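Local coordinates for protein hemoglobin (Mustelus griseus, PDB 1GCV) that carries oxygen from the gills to the peripheral tissues as the heme-bearing beta subunit of a heterotetrameric hemoglobin, at residues V23-L28 / I52-V57; D70-F75 / I128-K133; N39-K44 / L86-G91. All coordinates share one frame; numbering follows the deposited sequence.

Overall arrangement
The three contacts tie the all-helical globin fold around one heme. Contact 1 joins helices 20-34 and 50-66; contact 2, across the chain's centre, sets helix 71-74 against the C-terminal part of helix 114-132, the two centres about 19 Å apart. Contact 3, centred about 15 Å from contact 1 and 19 Å from contact 2, links the loops after helices 20-34 and 76-86. Contact 1 closes before contact 2 opens along the chain; contact 3's segments alternate with those of both, and it touches both in space, F42 packing on H53 and P90 on S132. Segment 52-57, both segments of contact 3 and I131 of contact 2 touch the heme, so distant pieces build one oxygen-binding pocket.

Contact 1: residues V23-L28 / I52-V57; sequences VVTQAL and IHAGIV. With HEM (protoporphyrin IX containing Fe), chain F.
A54 presents its methyl group to helix 20-34 and is met there by V24 and T25. CG1 of V24, placed anti to the backbone N (chi1 173°), lies 3.5 Å from A54 CB and reaches on to V57 CG1 at 4.3 Å. T25 comes to the same methyl from another direction, with OG1 3.3 Å from A54 CB; this is a van der Waals contact, the hydroxyl being hydrogen-bonded to K21 O. A small residue at the crossing lets the backbones come close, the CA atoms of T25 and A54 being 5.0 Å apart. One turn after V24, the side chain of L28 meets H53 at about a right angle, and its CD1 abuts the imidazole edge at CD2, 3.8 Å away. V57 CG2 covers part of one face of that ring. The far edge of the imidazole points at the heme, with CE1 3.6 Å from heme C4D, as befits the distal residue of the iron site. An alanine in place of H53 would probably leave L28 CD1 without its flat partner and open a gap over the distal face of the heme. The segment axes pass 8.2 Å apart at 119°, the crossing of the globin B and E helices; behind it, A27 and L28 rest on helix 93-108, while V24 and T25 find further partners along helix 50-66.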
loop_
_atom_site.group_PDB
_atom_site.type_symbol
_atom_site.label_atom_id
_atom_site.label_comp_id
_atom_site.label_asym_id
_atom_site.label_seq_id
_atom_site.Cartn_x
_atom_site.Cartn_y
_atom_site.Cartn_z
ATOM N N VAL B 23 -8.212 -22.092 -13.689
ATOM C CA VAL B 23 -8.300 -21.115 -12.619
ATOM C C VAL B 23 -7.474 -19.886 -12.982
ATOM O O VAL B 23 -7.950 -18.753 -12.878
ATOM C CB VAL B 23 -7.787 -21.697 -11.287
ATOM C CG1 VAL B 23 -7.671 -20.594 -10.246
ATOM C CG2 VAL B 23 -8.734 -22.779 -10.797
ATOM N N VAL B 24 -6.241 -20.110 -13.423
ATOM C CA VAL B 24 -5.374 -19.002 -13.790
ATOM C C VAL B 24 -5.864 -18.273 -15.044
ATOM O O VAL B 24 -5.681 -17.063 -15.163
ATOM C CB VAL B 24 -3.910 -19.475 -13.976
ATOM C CG1 VAL B 24 -3.049 -18.342 -14.520
ATOM C CG2 VAL B 24 -3.346 -19.943 -12.628
ATOM N N THR B 25 -6.501 -18.994 -15.965
ATOM C CA THR B 25 -7.017 -18.373 -17.187
ATOM C C THR B 25 -8.090 -17.365 -16.813
ATOM O O THR B 25 -8.111 -16.243 -17.320
ATOM C CB THR B 25 -7.659 -19.406 -18.144
ATOM O OG1 THR B 25 -6.652 -20.296 -18.639
ATOM C CG2 THR B 25 -8.324 -18.701 -19.320
ATOM N N GLN B 26 -8.982 -17.778 -15.922
ATOM C CA GLN B 26 -10.063 -16.919 -15.472
ATOM C C GLN B 26 -9.546 -15.784 -14.589
ATOM O O GLN B 26 -10.134 -14.702 -14.547
ATOM C CB GLN B 26 -11.103 -17.750 -14.725
ATOM C CG GLN B 26 -12.023 -18.522 -15.670
ATOM C CD GLN B 26 -12.647 -19.742 -15.027
ATOM O OE1 GLN B 26 -12.858 -20.761 -15.681
ATOM N NE2 GLN B 26 -12.948 -19.645 -13.740
ATOM N N ALA B 27 -8.436 -16.029 -13.900
ATOM C CA ALA B 27 -7.847 -15.022 -13.025
ATOM C C ALA B 27 -7.239 -13.906 -13.857
ATOM O O ALA B 27 -7.298 -12.738 -13.472
ATOM C CB ALA B 27 -6.782 -15.653 -12.130
ATOM N N LEU B 28 -6.656 -14.272 -14.996
ATOM C CA LEU B 28 -6.049 -13.292 -15.889
ATOM C C LEU B 28 -7.140 -12.408 -16.481
ATOM O O LEU B 28 -7.018 -11.184 -16.500
ATOM C CB LEU B 28 -5.278 -13.998 -17.009
ATOM C CG LEU B 28 -3.826 -14.333 -16.665
ATOM C CD1 LEU B 28 -3.302 -15.357 -17.642
ATOM C CD2 LEU B 28 -2.973 -13.075 -16.704
ATOM N N ILE B 52 -3.160 -19.711 -23.121
ATOM C CA ILE B 52 -1.768 -20.106 -23.301
ATOM C C ILE B 52 -0.901 -19.510 -22.202
ATOM O O ILE B 52 -0.072 -20.202 -21.604
ATOM C CB ILE B 52 -1.248 -19.651 -24.696
ATOM C CG1 ILE B 52 -2.000 -20.410 -25.801
ATOM C CG2 ILE B 52 0.254 -19.882 -24.810
ATOM C CD1 ILE B 52 -2.211 -21.905 -25.517
ATOM N N HIS B 53 -1.113 -18.226 -21.936
ATOM C CA HIS B 53 -0.359 -17.508 -20.915
ATOM C C HIS B 53 -0.546 -18.154 -19.545
ATOM O O HIS B 53 0.419 -18.358 -18.806
ATOM C CB HIS B 53 -0.805 -16.045 -20.871
ATOM C CG HIS B 53 0.315 -15.294 -20.184
ATOM N ND1 HIS B 53 1.642 -15.365 -20.595
ATOM C CD2 HIS B 53 0.148 -14.512 -19.039
ATOM C CE1 HIS B 53 2.270 -14.623 -19.688
ATOM N NE2 HIS B 53 1.471 -14.128 -18.799
ATOM N N ALA B 54 -1.790 -18.472 -19.211
ATOM C CA ALA B 54 -2.089 -19.107 -17.938
ATOM C C ALA B 54 -1.282 -20.395 -17.808
ATOM O O ALA B 54 -0.732 -20.687 -16.749
ATOM C CB ALA B 54 -3.574 -19.413 -17.848
ATOM N N GLY B 55 -1.216 -21.161 -18.895
ATOM C CA GLY B 55 -0.474 -22.405 -18.876
ATOM C C GLY B 55 0.987 -22.151 -18.578
ATOM O O GLY B 55 1.621 -22.913 -17.853
ATOM N N ILE B 56 1.523 -21.074 -19.139
ATOM C CA ILE B 56 2.918 -20.718 -18.928
ATOM C C ILE B 56 3.145 -20.254 -17.486
ATOM O O ILE B 56 4.196 -20.511 -16.894
ATOM C CB ILE B 56 3.347 -19.603 -19.910
ATOM C CG1 ILE B 56 3.611 -20.206 -21.292
ATOM C CG2 ILE B 56 4.608 -18.917 -19.419
ATOM C CD1 ILE B 56 3.269 -19.283 -22.445
ATOM N N VAL B 57 2.154 -19.577 -16.919
ATOM C CA VAL B 57 2.262 -19.086 -15.550
ATOM C C VAL B 57 2.129 -20.238 -14.550
ATOM O O VAL B 57 2.876 -20.302 -13.571
ATOM C CB VAL B 57 1.182 -18.017 -15.270
ATOM C CG1 VAL B 57 1.111 -17.704 -13.780
ATOM C CG2 VAL B 57 1.488 -16.767 -16.072
HETATM C CHA HEM F . 5.992 -14.049 -19.360
HETATM C CHB HEM F . 5.515 -16.216 -15.034
HETATM C CHC HEM F . 2.883 -12.423 -13.485
HETATM C CHD HEM F . 3.446 -10.224 -17.777
HETATM C C1A HEM F . 6.052 -14.968 -18.308
HETATM C C2A HEM F . 6.658 -16.279 -18.390
HETATM C C3A HEM F . 6.529 -16.874 -17.185
HETATM C C4A HEM F . 5.815 -15.948 -16.350
HETATM C CMA HEM F . 7.085 -18.225 -16.763
HETATM C CAA HEM F . 7.326 -16.905 -19.584
HETATM C CBA HEM F . 8.781 -16.516 -19.556
HETATM C CGA HEM F . 9.404 -16.539 -20.928
HETATM O O1A HEM F . 10.459 -17.185 -21.086
HETATM O O2A HEM F . 8.839 -15.910 -21.851
HETATM C C1B HEM F . 4.826 -15.344 -14.220
HETATM C C2B HEM F . 4.442 -15.688 -12.870
HETATM C C3B HEM F . 3.635 -14.650 -12.430
HETATM C C4B HEM F . 3.593 -13.640 -13.519
HETATM C CMB HEM F . 4.905 -16.939 -12.103
HETATM C CAB HEM F . 2.931 -14.640 -11.220
HETATM C CBB HEM F . 2.994 -13.589 -10.280
HETATM C C1C HEM F . 2.834 -11.461 -14.518
HETATM C C2C HEM F . 2.008 -10.243 -14.497
HETATM C C3C HEM F . 2.244 -9.599 -15.683
HETATM C C4C HEM F . 3.130 -10.457 -16.453
HETATM C CMC HEM F . 1.004 -9.804 -13.427
HETATM C CAC HEM F . 1.821 -8.319 -16.074
HETATM C CBC HEM F . 0.513 -7.828 -15.933
HETATM C C1D HEM F . 4.212 -11.068 -18.552
HETATM C C2D HEM F . 4.476 -10.817 -19.947
HETATM C C3D HEM F . 5.152 -11.897 -20.407
HETATM C C4D HEM F . 5.370 -12.788 -19.276
HETATM C CMD HEM F . 4.117 -9.558 -20.724
HETATM C CAD HEM F . 5.574 -12.160 -21.849
HETATM C CBD HEM F . 4.369 -12.352 -22.751
HETATM C CGD HEM F . 4.616 -13.363 -23.850
HETATM O O1D HEM F . 3.621 -13.923 -24.365
HETATM O O2D HEM F . 5.797 -13.594 -24.197
HETATM N NA HEM F . 5.548 -14.747 -17.028
HETATM N NB HEM F . 4.351 -14.073 -14.608
HETATM N NC HEM F . 3.531 -11.583 -15.732
HETATM N ND HEM F . 4.781 -12.263 -18.126
HETATM FE FE HEM F . 4.780 -13.057 -16.288
#

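Contact 2: residues D70-F75 / I128-K133; sequences DVKTLF and IDAISK
The F75 ring meets A130 and I131 obliquely, its CD1 atom standing 4.1 Å from A130 CB and 4.3 Å from I131 CB. The other flat group, the carboxylate of D129, is approached at its rim: OD1 accepts from K72 NZ at 2.8 Å through its syn lone pair, forming a salt bridge at the exposed margin of the contact. Between these two groups the methyl of A130 lies at the centre of the contact. V71 CG1 presses on it at 3.5 Å, tighter than usual for two carbons, and the backbone of K72 passes beside it, with K72 CA 4.4 Å from A130 CA. Water 1 bridges the two backbones, donating to both K72 O and A130 O. The side chain of K133 crosses that of K72 at about a right angle, but their contacts are shorter than usual, so the modelled positions of these two chain ends are doubtful. Deeper in, V71 and F75 also rest on helix 50-66, and I131 touches H82, the proximal iron ligand, as well as the heme. This is the globin fold's junction between the short helix leading into the proximal F helix and the C-terminal part of the H helix, with I131 forming part of the heme pocket wall.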
loop_
_atom_site.group_PDB
_atom_site.type_symbol
_atom_site.label_atom_id
_atom_site.label_comp_id
_atom_site.label_asym_id
_atom_site.label_seq_id
_atom_site.Cartn_x
_atom_site.Cartn_y
_atom_site.Cartn_z
ATOM N N ASP B 70 13.151 -22.889 -1.923
ATOM C CA ASP B 70 14.129 -22.115 -2.681
ATOM C C ASP B 70 13.464 -21.449 -3.890
ATOM O O ASP B 70 13.962 -21.558 -5.012
ATOM C CB ASP B 70 15.306 -22.993 -3.170
ATOM C CG ASP B 70 15.252 -24.421 -2.644
ATOM O OD1 ASP B 70 14.725 -25.302 -3.367
ATOM O OD2 ASP B 70 15.751 -24.660 -1.517
ATOM N N VAL B 71 12.343 -20.763 -3.665
ATOM C CA VAL B 71 11.639 -20.099 -4.761
ATOM C C VAL B 71 12.432 -18.895 -5.277
ATOM O O VAL B 71 12.382 -18.580 -6.464
ATOM C CB VAL B 71 10.203 -19.656 -4.344
ATOM C CG1 VAL B 71 9.549 -18.874 -5.477
ATOM C CG2 VAL B 71 9.350 -20.881 -4.021
ATOM N N LYS B 72 13.175 -18.238 -4.391
ATOM C CA LYS B 72 13.987 -17.085 -4.772
ATOM C C LYS B 72 15.073 -17.456 -5.783
ATOM O O LYS B 72 15.279 -16.730 -6.753
ATOM C CB LYS B 72 14.648 -16.463 -3.543
ATOM C CG LYS B 72 13.867 -15.325 -2.922
ATOM C CD LYS B 72 14.497 -14.904 -1.606
ATOM C CE LYS B 72 13.443 -14.686 -0.539
ATOM N NZ LYS B 72 13.507 -13.305 0.009
ATOM N N THR B 73 15.769 -18.574 -5.555
ATOM C CA THR B 73 16.837 -19.021 -6.461
ATOM C C THR B 73 16.262 -19.559 -7.770
ATOM O O THR B 73 16.826 -19.357 -8.845
ATOM C CB THR B 73 17.729 -20.140 -5.828
ATOM O OG1 THR B 73 17.380 -20.338 -4.454
ATOM C CG2 THR B 73 19.194 -19.761 -5.911
ATOM N N LEU B 74 15.128 -20.240 -7.665
ATOM C CA LEU B 74 14.451 -20.821 -8.816
ATOM C C LEU B 74 13.892 -19.766 -9.777
ATOM O O LEU B 74 13.902 -19.968 -10.989
ATOM C CB LEU B 74 13.320 -21.729 -8.322
ATOM C CG LEU B 74 12.374 -22.362 -9.344
ATOM C CD1 LEU B 74 12.936 -23.705 -9.806
ATOM C CD2 LEU B 74 10.995 -22.534 -8.721
ATOM N N PHE B 75 13.413 -18.646 -9.236
ATOM C CA PHE B 75 12.828 -17.572 -10.045
ATOM C C PHE B 75 13.801 -16.435 -10.376
ATOM O O PHE B 75 13.389 -15.399 -10.899
ATOM C CB PHE B 75 11.602 -16.974 -9.325
ATOM C CG PHE B 75 10.315 -17.741 -9.536
ATOM C CD1 PHE B 75 9.122 -17.260 -9.009
ATOM C CD2 PHE B 75 10.291 -18.937 -10.246
ATOM C CE1 PHE B 75 7.926 -17.955 -9.182
ATOM C CE2 PHE B 75 9.099 -19.640 -10.424
ATOM C CZ PHE B 75 7.915 -19.145 -9.889
ATOM N N ILE B 128 5.600 -13.522 -5.048
ATOM C CA ILE B 128 5.719 -12.118 -5.469
ATOM C C ILE B 128 7.117 -11.601 -5.117
ATOM O O ILE B 128 7.751 -10.897 -5.896
ATOM C CB ILE B 128 4.688 -11.206 -4.741
ATOM C CG1 ILE B 128 3.255 -11.629 -5.075
ATOM C CG2 ILE B 128 4.923 -9.758 -5.121
ATOM C CD1 ILE B 128 2.887 -11.510 -6.528
ATOM N N ASP B 129 7.579 -11.956 -3.923
ATOM C CA ASP B 129 8.889 -11.553 -3.428
ATOM C C ASP B 129 10.013 -12.142 -4.278
ATOM O O ASP B 129 10.965 -11.452 -4.617
ATOM C CB ASP B 129 9.029 -11.988 -1.962
ATOM C CG ASP B 129 10.469 -11.988 -1.480
ATOM O OD1 ASP B 129 11.033 -13.087 -1.272
ATOM O OD2 ASP B 129 11.034 -10.888 -1.300
ATOM N N ALA B 130 9.897 -13.417 -4.630
ATOM C CA ALA B 130 10.913 -14.079 -5.439
ATOM C C ALA B 130 10.993 -13.472 -6.837
ATOM O O ALA B 130 12.077 -13.233 -7.355
ATOM C CB ALA B 130 10.612 -15.576 -5.534
ATOM N N ILE B 131 9.840 -13.208 -7.441
ATOM C CA ILE B 131 9.801 -12.655 -8.791
ATOM C C ILE B 131 10.064 -11.141 -8.865
ATOM O O ILE B 131 10.286 -10.606 -9.950
ATOM C CB ILE B 131 8.451 -13.005 -9.484
ATOM C CG1 ILE B 131 8.635 -13.041 -11.005
ATOM C CG2 ILE B 131 7.370 -12.013 -9.079
ATOM C CD1 ILE B 131 7.464 -13.653 -11.743
ATOM N N SER B 132 10.058 -10.470 -7.713
ATOM C CA SER B 132 10.305 -9.026 -7.633
ATOM C C SER B 132 11.745 -8.740 -7.212
ATOM O O SER B 132 12.204 -7.606 -7.273
ATOM C CB SER B 132 9.366 -8.372 -6.609
ATOM O OG SER B 132 8.034 -8.312 -7.084
ATOM N N LYS B 133 12.445 -9.781 -6.782
ATOM C CA LYS B 133 13.828 -9.681 -6.317
ATOM C C LYS B 133 14.845 -9.023 -7.259
ATOM O O LYS B 133 15.578 -8.123 -6.854
ATOM C CB LYS B 133 14.338 -11.080 -5.939
ATOM C CG LYS B 133 15.484 -11.083 -4.952
ATOM C CD LYS B 133 15.011 -10.634 -3.585
ATOM C CE LYS B 133 14.852 -11.814 -2.644
ATOM N NZ LYS B 133 16.142 -12.545 -2.456
HETATM O O HOH W 1 14.588 -13.911 -7.213
#

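Contact 3: residues N39-K44 / L86-G91. With HEM (protoporphyrin IX containing Fe), chain F.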
loop_
_atom_site.group_PDB
_atom_site.type_symbol
_atom_site.label_atom_id
_atom_site.label_comp_id
_atom_site.label_asym_id
_atom_site.label_seq_id
_atom_site.Cartn_x
_atom_site.Cartn_y
_atom_site.Cartn_z
ATOM N N ASN B 39 -3.478 -4.378 -18.859
ATOM C CA ASN B 39 -3.618 -4.756 -20.266
ATOM C C ASN B 39 -2.427 -4.210 -21.033
ATOM O O ASN B 39 -2.056 -4.720 -22.087
ATOM C CB ASN B 39 -4.900 -4.164 -20.850
ATOM C CG ASN B 39 -6.055 -5.136 -20.812
ATOM O OD1 ASN B 39 -7.052 -4.907 -20.123
ATOM N ND2 ASN B 39 -5.928 -6.233 -21.550
ATOM N N ARG B 40 -1.852 -3.152 -20.479
ATOM C CA ARG B 40 -0.695 -2.475 -21.039
ATOM C C ARG B 40 0.312 -3.418 -21.708
ATOM O O ARG B 40 0.741 -3.184 -22.837
ATOM C CB ARG B 40 -0.004 -1.698 -19.917
ATOM C CG ARG B 40 0.951 -0.622 -20.368
ATOM C CD ARG B 40 1.690 -0.009 -19.183
ATOM N NE ARG B 40 2.919 0.635 -19.626
ATOM C CZ ARG B 40 4.127 0.097 -19.500
ATOM N NH1 ARG B 40 5.197 0.751 -19.936
ATOM N NH2 ARG B 40 4.267 -1.091 -18.929
ATOM N N TYR B 41 0.678 -4.488 -21.010
ATOM C CA TYR B 41 1.668 -5.445 -21.507
ATOM C C TYR B 41 1.238 -6.381 -22.634
ATOM O O TYR B 41 2.083 -6.890 -23.368
ATOM C CB TYR B 41 2.198 -6.287 -20.338
ATOM C CG TYR B 41 2.537 -5.466 -19.114
ATOM C CD1 TYR B 41 3.733 -4.754 -19.043
ATOM C CD2 TYR B 41 1.637 -5.349 -18.052
ATOM C CE1 TYR B 41 4.023 -3.945 -17.956
ATOM C CE2 TYR B 41 1.918 -4.538 -16.954
ATOM C CZ TYR B 41 3.112 -3.839 -16.917
ATOM O OH TYR B 41 3.399 -3.023 -15.853
ATOM N N PHE B 42 -0.065 -6.598 -22.789
ATOM C CA PHE B 42 -0.553 -7.523 -23.808
ATOM C C PHE B 42 -1.261 -6.923 -25.018
ATOM O O PHE B 42 -1.380 -7.580 -26.048
ATOM C CB PHE B 42 -1.464 -8.561 -23.147
ATOM C CG PHE B 42 -0.873 -9.175 -21.911
ATOM C CD1 PHE B 42 -1.300 -8.780 -20.652
ATOM C CD2 PHE B 42 0.136 -10.125 -22.007
ATOM C CE1 PHE B 42 -0.727 -9.318 -19.508
ATOM C CE2 PHE B 42 0.714 -10.671 -20.869
ATOM C CZ PHE B 42 0.281 -10.265 -19.616
ATOM N N GLN B 43 -1.733 -5.686 -24.905
ATOM C CA GLN B 43 -2.425 -5.061 -26.025
ATOM C C GLN B 43 -1.493 -4.988 -27.229
ATOM O O GLN B 43 -1.939 -4.760 -28.353
ATOM C CB GLN B 43 -2.901 -3.658 -25.643
ATOM C CG GLN B 43 -1.778 -2.695 -25.303
ATOM C CD GLN B 43 -2.284 -1.323 -24.909
ATOM O OE1 GLN B 43 -3.330 -1.190 -24.274
ATOM N NE2 GLN B 43 -1.540 -0.292 -25.287
ATOM N N LYS B 44 -0.201 -5.203 -26.981
ATOM C CA LYS B 44 0.828 -5.161 -28.021
ATOM C C LYS B 44 1.076 -6.513 -28.693
ATOM O O LYS B 44 1.449 -6.571 -29.863
ATOM C CB LYS B 44 2.146 -4.640 -27.433
ATOM C CG LYS B 44 2.571 -5.304 -26.121
ATOM C CD LYS B 44 3.126 -4.276 -25.132
ATOM C CE LYS B 44 4.459 -4.718 -24.523
ATOM N NZ LYS B 44 5.090 -3.662 -23.663
ATOM N N LEU B 86 10.686 -7.693 -20.204
ATOM C CA LEU B 86 9.281 -7.320 -20.292
ATOM C C LEU B 86 8.901 -5.982 -19.672
ATOM O O LEU B 86 7.878 -5.396 -20.031
ATOM C CB LEU B 86 8.438 -8.432 -19.667
ATOM C CG LEU B 86 8.814 -9.817 -20.201
ATOM C CD1 LEU B 86 8.378 -10.904 -19.242
ATOM C CD2 LEU B 86 8.160 -10.002 -21.552
ATOM N N HIS B 87 9.719 -5.501 -18.743
ATOM C CA HIS B 87 9.447 -4.238 -18.068
ATOM C C HIS B 87 8.069 -4.225 -17.408
ATOM O O HIS B 87 7.297 -3.282 -17.571
ATOM C CB HIS B 87 9.581 -3.083 -19.060
ATOM C CG HIS B 87 10.978 -2.899 -19.559
ATOM N ND1 HIS B 87 11.344 -3.166 -20.859
ATOM C CD2 HIS B 87 12.113 -2.543 -18.912
ATOM C CE1 HIS B 87 12.646 -2.983 -20.993
ATOM N NE2 HIS B 87 13.136 -2.606 -19.826
ATOM N N VAL B 88 7.769 -5.288 -16.668
ATOM C CA VAL B 88 6.502 -5.401 -15.969
ATOM C C VAL B 88 6.662 -4.710 -14.620
ATOM O O VAL B 88 7.629 -4.954 -13.898
ATOM C CB VAL B 88 6.103 -6.890 -15.747
ATOM C CG1 VAL B 88 4.827 -6.984 -14.909
ATOM C CG2 VAL B 88 5.898 -7.572 -17.087
ATOM N N ASP B 89 5.723 -3.826 -14.300
ATOM C CA ASP B 89 5.735 -3.102 -13.032
ATOM C C ASP B 89 5.473 -4.160 -11.956
ATOM O O ASP B 89 4.396 -4.751 -11.917
ATOM C CB ASP B 89 4.628 -2.042 -13.051
ATOM C CG ASP B 89 4.585 -1.201 -11.795
ATOM O OD1 ASP B 89 3.944 -0.131 -11.828
ATOM O OD2 ASP B 89 5.178 -1.600 -10.774
ATOM N N PRO B 90 6.455 -4.405 -11.066
ATOM C CA PRO B 90 6.289 -5.413 -10.011
ATOM C C PRO B 90 5.095 -5.170 -9.100
ATOM O O PRO B 90 4.653 -6.078 -8.394
ATOM C CB PRO B 90 7.616 -5.372 -9.248
ATOM C CG PRO B 90 8.200 -4.049 -9.569
ATOM C CD PRO B 90 7.757 -3.728 -10.968
ATOM N N GLY B 91 4.573 -3.945 -9.120
ATOM C CA GLY B 91 3.430 -3.622 -8.288
ATOM C C GLY B 91 2.176 -4.283 -8.819
ATOM O O GLY B 91 1.155 -4.345 -8.136
HETATM C CHA HEM F . 5.992 -14.049 -19.360
HETATM C CHB HEM F . 5.515 -16.216 -15.034
HETATM C CHC HEM F . 2.883 -12.423 -13.485
HETATM C CHD HEM F . 3.446 -10.224 -17.777
HETATM C C1A HEM F . 6.052 -14.968 -18.308
HETATM C C2A HEM F . 6.658 -16.279 -18.390
HETATM C C3A HEM F . 6.529 -16.874 -17.185
HETATM C C4A HEM F . 5.815 -15.948 -16.350
HETATM C CMA HEM F . 7.085 -18.225 -16.763
HETATM C CAA HEM F . 7.326 -16.905 -19.584
HETATM C CBA HEM F . 8.781 -16.516 -19.556
HETATM C CGA HEM F . 9.404 -16.539 -20.928
HETATM O O1A HEM F . 10.459 -17.185 -21.086
HETATM O O2A HEM F . 8.839 -15.910 -21.851
HETATM C C1B HEM F . 4.826 -15.344 -14.220
HETATM C C2B HEM F . 4.442 -15.688 -12.870
HETATM C C3B HEM F . 3.635 -14.650 -12.430
HETATM C C4B HEM F . 3.593 -13.640 -13.519
HETATM C CMB HEM F . 4.905 -16.939 -12.103
HETATM C CAB HEM F . 2.931 -14.640 -11.220
HETATM C CBB HEM F . 2.994 -13.589 -10.280
HETATM C C1C HEM F . 2.834 -11.461 -14.518
HETATM C C2C HEM F . 2.008 -10.243 -14.497
HETATM C C3C HEM F . 2.244 -9.599 -15.683
HETATM C C4C HEM F . 3.130 -10.457 -16.453
HETATM C CMC HEM F . 1.004 -9.804 -13.427
HETATM C CAC HEM F . 1.821 -8.319 -16.074
HETATM C CBC HEM F . 0.513 -7.828 -15.933
HETATM C C1D HEM F . 4.212 -11.068 -18.552
HETATM C C2D HEM F . 4.476 -10.817 -19.947
HETATM C C3D HEM F . 5.152 -11.897 -20.407
HETATM C C4D HEM F . 5.370 -12.788 -19.276
HETATM C CMD HEM F . 4.117 -9.558 -20.724
HETATM C CAD HEM F . 5.574 -12.160 -21.849
HETATM C CBD HEM F . 4.369 -12.352 -22.751
HETATM C CGD HEM F . 4.616 -13.363 -23.850
HETATM O O1D HEM F . 3.621 -13.923 -24.365
HETATM O O2D HEM F . 5.797 -13.594 -24.197
HETATM N NA HEM F . 5.548 -14.747 -17.028
HETATM N NB HEM F . 4.351 -14.073 -14.608
HETATM N NC HEM F . 3.531 -11.583 -15.732
HETATM N ND HEM F . 4.781 -12.263 -18.126
HETATM FE FE HEM F . 4.780 -13.057 -16.288
HETATM O O HOH W 2 5.815 -6.075 -22.152
#
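D89 N donates to the phenol oxygen Y41 OH over 2.9 Å in a nearly straight bond, the N-H...O angle being 166°. The Y41 ring reaches from its own loop to lie against segment 86-91. V88 CG2 lies over one face, displaced toward the rim, while H87 O sits at the edge near the ring plane, 3.4 Å from CE1. That carbonyl is buried here with no hydrogen-bonding partner in the model, and the guanidinium of R40, turned edge-on to it, stays too far away for a bond. At the CD2 side of the ring Y41 touches the heme obliquely, CD2 lying 3.4 Å from CBC of a vinyl group. Segment 86-91 is the FG corner of the globin fold, which leads from the proximal helix into helix 93-108, and V88 and L86 pack against the porphyrin from this corner: V88 CG1 is 3.5 Å from heme CAC, and L86 CD2 3.4 Å from heme CAD. The carboxylate of D89 is divided between two tasks. OD2 closes an Asx turn by accepting from G91 N, while OD1 is hydrogen-bonded to Y42 and N97 of a neighbouring subunit, as in the alpha1-beta2 interface of T-state hemoglobins. V88 O is held by Y135 OH. Toward K44, water 2 donates to L86 O at 3.0 Å and weakly accepts from K44 NZ, spanning the two loops beside the edge of the Y41 ring.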